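Local coordinates for alpha-L-rhamnosidase (Aspergillus terreus, PDB 6GSZ), which probably hydrolyses terminal non-reducing alpha-L-rhamnose residues in alpha-L-rhamnosides, acting as a calcium-binding glycoside hydrolase, at residues A[534-539]-A[614-619]. Sequence-based numbering, arbitrary orientation.
With NAG (2-acetamido-2-deoxy-beta-D-glucopyranose), chain C.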
loop_
_atom_site.group_PDB
_atom_site.type_symbol
_atom_site.label_atom_id
_atom_site.label_comp_id
_atom_site.label_asym_id
_atom_site.label_seq_id
_atom_site.Cartn_x
_atom_site.Cartn_y
_atom_site.Cartn_z
ATOM N N VAL A 534 -10.232 0.432 -8.726
ATOM C CA VAL A 534 -9.502 -0.197 -7.621
ATOM C C VAL A 534 -10.362 -1.338 -7.049
ATOM O O VAL A 534 -9.851 -2.445 -6.890
ATOM C CB VAL A 534 -8.960 0.794 -6.582
ATOM C CG1 VAL A 534 -8.223 0.079 -5.468
ATOM C CG2 VAL A 534 -8.001 1.748 -7.275
ATOM N N PRO A 535 -11.664 -1.148 -6.749
ATOM C CA PRO A 535 -12.550 -2.275 -6.403
ATOM C C PRO A 535 -12.559 -3.419 -7.432
ATOM O O PRO A 535 -12.496 -4.601 -7.025
ATOM C CB PRO A 535 -13.925 -1.621 -6.241
ATOM C CG PRO A 535 -13.571 -0.232 -5.747
ATOM C CD PRO A 535 -12.374 0.139 -6.598
ATOM N N TRP A 536 -12.631 -3.072 -8.721
ATOM C CA TRP A 536 -12.690 -4.142 -9.726
ATOM C C TRP A 536 -11.423 -5.010 -9.624
ATOM O O TRP A 536 -11.482 -6.245 -9.617
ATOM C CB TRP A 536 -12.814 -3.533 -11.121
ATOM C CG TRP A 536 -12.818 -4.526 -12.255
ATOM C CD1 TRP A 536 -13.878 -5.183 -12.772
ATOM C CD2 TRP A 536 -11.677 -4.935 -13.006
ATOM N NE1 TRP A 536 -13.484 -5.974 -13.813
ATOM C CE2 TRP A 536 -12.126 -5.886 -13.953
ATOM C CE3 TRP A 536 -10.318 -4.663 -12.899
ATOM C CZ2 TRP A 536 -11.236 -6.520 -14.818
ATOM C CZ3 TRP A 536 -9.434 -5.290 -13.746
ATOM C CH2 TRP A 536 -9.895 -6.203 -14.696
ATOM N N GLN A 537 -10.259 -4.363 -9.572
ATOM C CA GLN A 537 -8.984 -5.064 -9.467
ATOM C C GLN A 537 -8.870 -5.843 -8.144
ATOM O O GLN A 537 -8.203 -6.901 -8.067
ATOM C CB GLN A 537 -7.794 -4.163 -9.739
ATOM C CG GLN A 537 -6.453 -4.874 -9.690
ATOM C CD GLN A 537 -6.317 -5.948 -10.754
ATOM O OE1 GLN A 537 -6.351 -5.634 -11.928
ATOM N NE2 GLN A 537 -6.082 -7.184 -10.313
ATOM N N LEU A 538 -9.364 -5.234 -7.054
ATOM C CA LEU A 538 -9.273 -5.884 -5.782
ATOM C C LEU A 538 -10.010 -7.231 -5.839
ATOM O O LEU A 538 -9.568 -8.202 -5.221
ATOM C CB LEU A 538 -9.818 -4.942 -4.700
ATOM C CG LEU A 538 -9.351 -5.203 -3.293
ATOM C CD1 LEU A 538 -7.834 -5.048 -3.149
ATOM C CD2 LEU A 538 -10.091 -4.268 -2.358
ATOM N N TYR A 539 -11.186 -7.225 -6.491
ATOM C CA TYR A 539 -11.958 -8.462 -6.634
ATOM C C TYR A 539 -11.247 -9.489 -7.559
ATOM O O TYR A 539 -11.137 -10.655 -7.174
ATOM C CB TYR A 539 -13.348 -8.119 -7.150
ATOM C CG TYR A 539 -14.235 -9.325 -7.282
ATOM C CD1 TYR A 539 -14.601 -10.027 -6.155
ATOM C CD2 TYR A 539 -14.700 -9.790 -8.493
ATOM C CE1 TYR A 539 -15.402 -11.158 -6.200
ATOM C CE2 TYR A 539 -15.559 -10.878 -8.561
ATOM C CZ TYR A 539 -15.905 -11.580 -7.413
ATOM O OH TYR A 539 -16.693 -12.693 -7.456
ATOM N N ALA A 614 -20.758 -2.760 -15.253
ATOM C CA ALA A 614 -21.612 -3.835 -15.776
ATOM C C ALA A 614 -21.138 -5.178 -15.212
ATOM O O ALA A 614 -21.950 -5.963 -14.738
ATOM C CB ALA A 614 -21.613 -3.855 -17.286
ATOM N N ASN A 615 -19.822 -5.425 -15.287
ATOM C CA ASN A 615 -19.247 -6.699 -14.906
ATOM C C ASN A 615 -19.363 -6.919 -13.400
ATOM O O ASN A 615 -19.705 -8.019 -12.950
ATOM C CB ASN A 615 -17.830 -6.850 -15.441
ATOM C CG ASN A 615 -17.825 -7.031 -16.945
ATOM O OD1 ASN A 615 -18.863 -6.869 -17.626
ATOM N ND2 ASN A 615 -16.659 -7.344 -17.473
ATOM N N ILE A 616 -19.105 -5.857 -12.618
ATOM C CA ILE A 616 -19.264 -5.963 -11.160
ATOM C C ILE A 616 -20.727 -6.253 -10.818
ATOM O O ILE A 616 -21.031 -7.074 -9.941
ATOM C CB ILE A 616 -18.776 -4.661 -10.476
ATOM C CG1 ILE A 616 -17.265 -4.507 -10.596
ATOM C CG2 ILE A 616 -19.269 -4.614 -9.055
ATOM C CD1 ILE A 616 -16.854 -3.065 -10.286
ATOM N N SER A 617 -21.639 -5.568 -11.537
ATOM C CA SER A 617 -23.074 -5.787 -11.326
ATOM C C SER A 617 -23.406 -7.276 -11.557
ATOM O O SER A 617 -24.106 -7.868 -10.763
ATOM C CB SER A 617 -23.911 -4.858 -12.226
ATOM O OG SER A 617 -23.646 -3.499 -11.903
ATOM N N THR A 618 -22.880 -7.852 -12.640
ATOM C CA THR A 618 -23.109 -9.264 -12.925
ATOM C C THR A 618 -22.553 -10.161 -11.810
ATOM O O THR A 618 -23.222 -11.077 -11.341
ATOM C CB THR A 618 -22.500 -9.588 -14.281
ATOM O OG1 THR A 618 -23.166 -8.810 -15.268
ATOM C CG2 THR A 618 -22.641 -11.053 -14.612
ATOM N N SER A 619 -21.345 -9.860 -11.337
ATOM C CA SER A 619 -20.705 -10.637 -10.264
ATOM C C SER A 619 -21.594 -10.647 -9.015
ATOM O O SER A 619 -21.619 -11.642 -8.259
ATOM C CB SER A 619 -19.312 -10.119 -9.940
ATOM O OG SER A 619 -18.425 -10.271 -11.040
HETATM C C1 NAG C . -16.541 -7.494 -18.897
HETATM C C2 NAG C . -15.084 -7.417 -19.317
HETATM C C3 NAG C . -14.963 -7.623 -20.836
HETATM C C4 NAG C . -15.696 -8.884 -21.247
HETATM C C5 NAG C . -17.119 -8.876 -20.705
HETATM C C6 NAG C . -17.885 -10.160 -21.016
HETATM C C7 NAG C . -13.437 -6.038 -18.164
HETATM C C8 NAG C . -13.013 -4.626 -17.869
HETATM N N2 NAG C . -14.524 -6.162 -18.919
HETATM O O3 NAG C . -13.580 -7.715 -21.176
HETATM O O4 NAG C . -15.759 -8.867 -22.688
HETATM O O5 NAG C . -17.060 -8.729 -19.279
HETATM O O6 NAG C . -17.228 -11.319 -20.443
HETATM O O7 NAG C . -12.848 -6.996 -17.710
HETATM O O HOH W 1 -14.689 -8.029 -15.503
HETATM O O HOH W 2 -17.422 -12.931 -10.835
#
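W536 and I616 make the apolar part of the contact: CG1 of I616 lies at the edge of the indole, near its plane, 4.1 Å from CD1 of W536, while the terminal CD1 of I616 comes within 4.2 Å of W536 CB. The extended end of the isoleucine (chi2 164°) thus runs to the root of the tryptophan. One turn along both helices, Y539 and S619 form a smaller contact, with the serine OG 3.8 Å from ring carbon CE2 of Y539.

No direct hydrogen bond spans the two segments; water takes that role. Water 1 sits in the plane of the indole at its edge and accepts from W536 NE1 (2.9 Å) and from the glycosylated amide nitrogen, N615 ND2. The oxygen of water 1 also donates to O7 of the N-acetylglucosamine, at 3.1 Å. Three bonds therefore tie indole, asparagine and acetamido group together. Water 2, level with the tyrosine ring, pairs with S619 OG at 2.9 Å and only weakly with Y539 OH.

The sugar is covalently attached through C1 to ND2 of N615, and its acetamido group extends obliquely to the benzo half of the indole, with O7 3.3 Å from W536 CZ2. D611, one turn before N615, holds the same sugar by a further hydrogen bond.

Helix 545-562 packs against both segments, P535 touching Q551 and I616 touching Y552. This is helix-helix packing within the six-hairpin glycosidase domain, consistent with the (alpha/alpha)6 barrel of such enzymes, with a glycosylated asparagine, N615 of an N-I-S sequon, beside the helix pair.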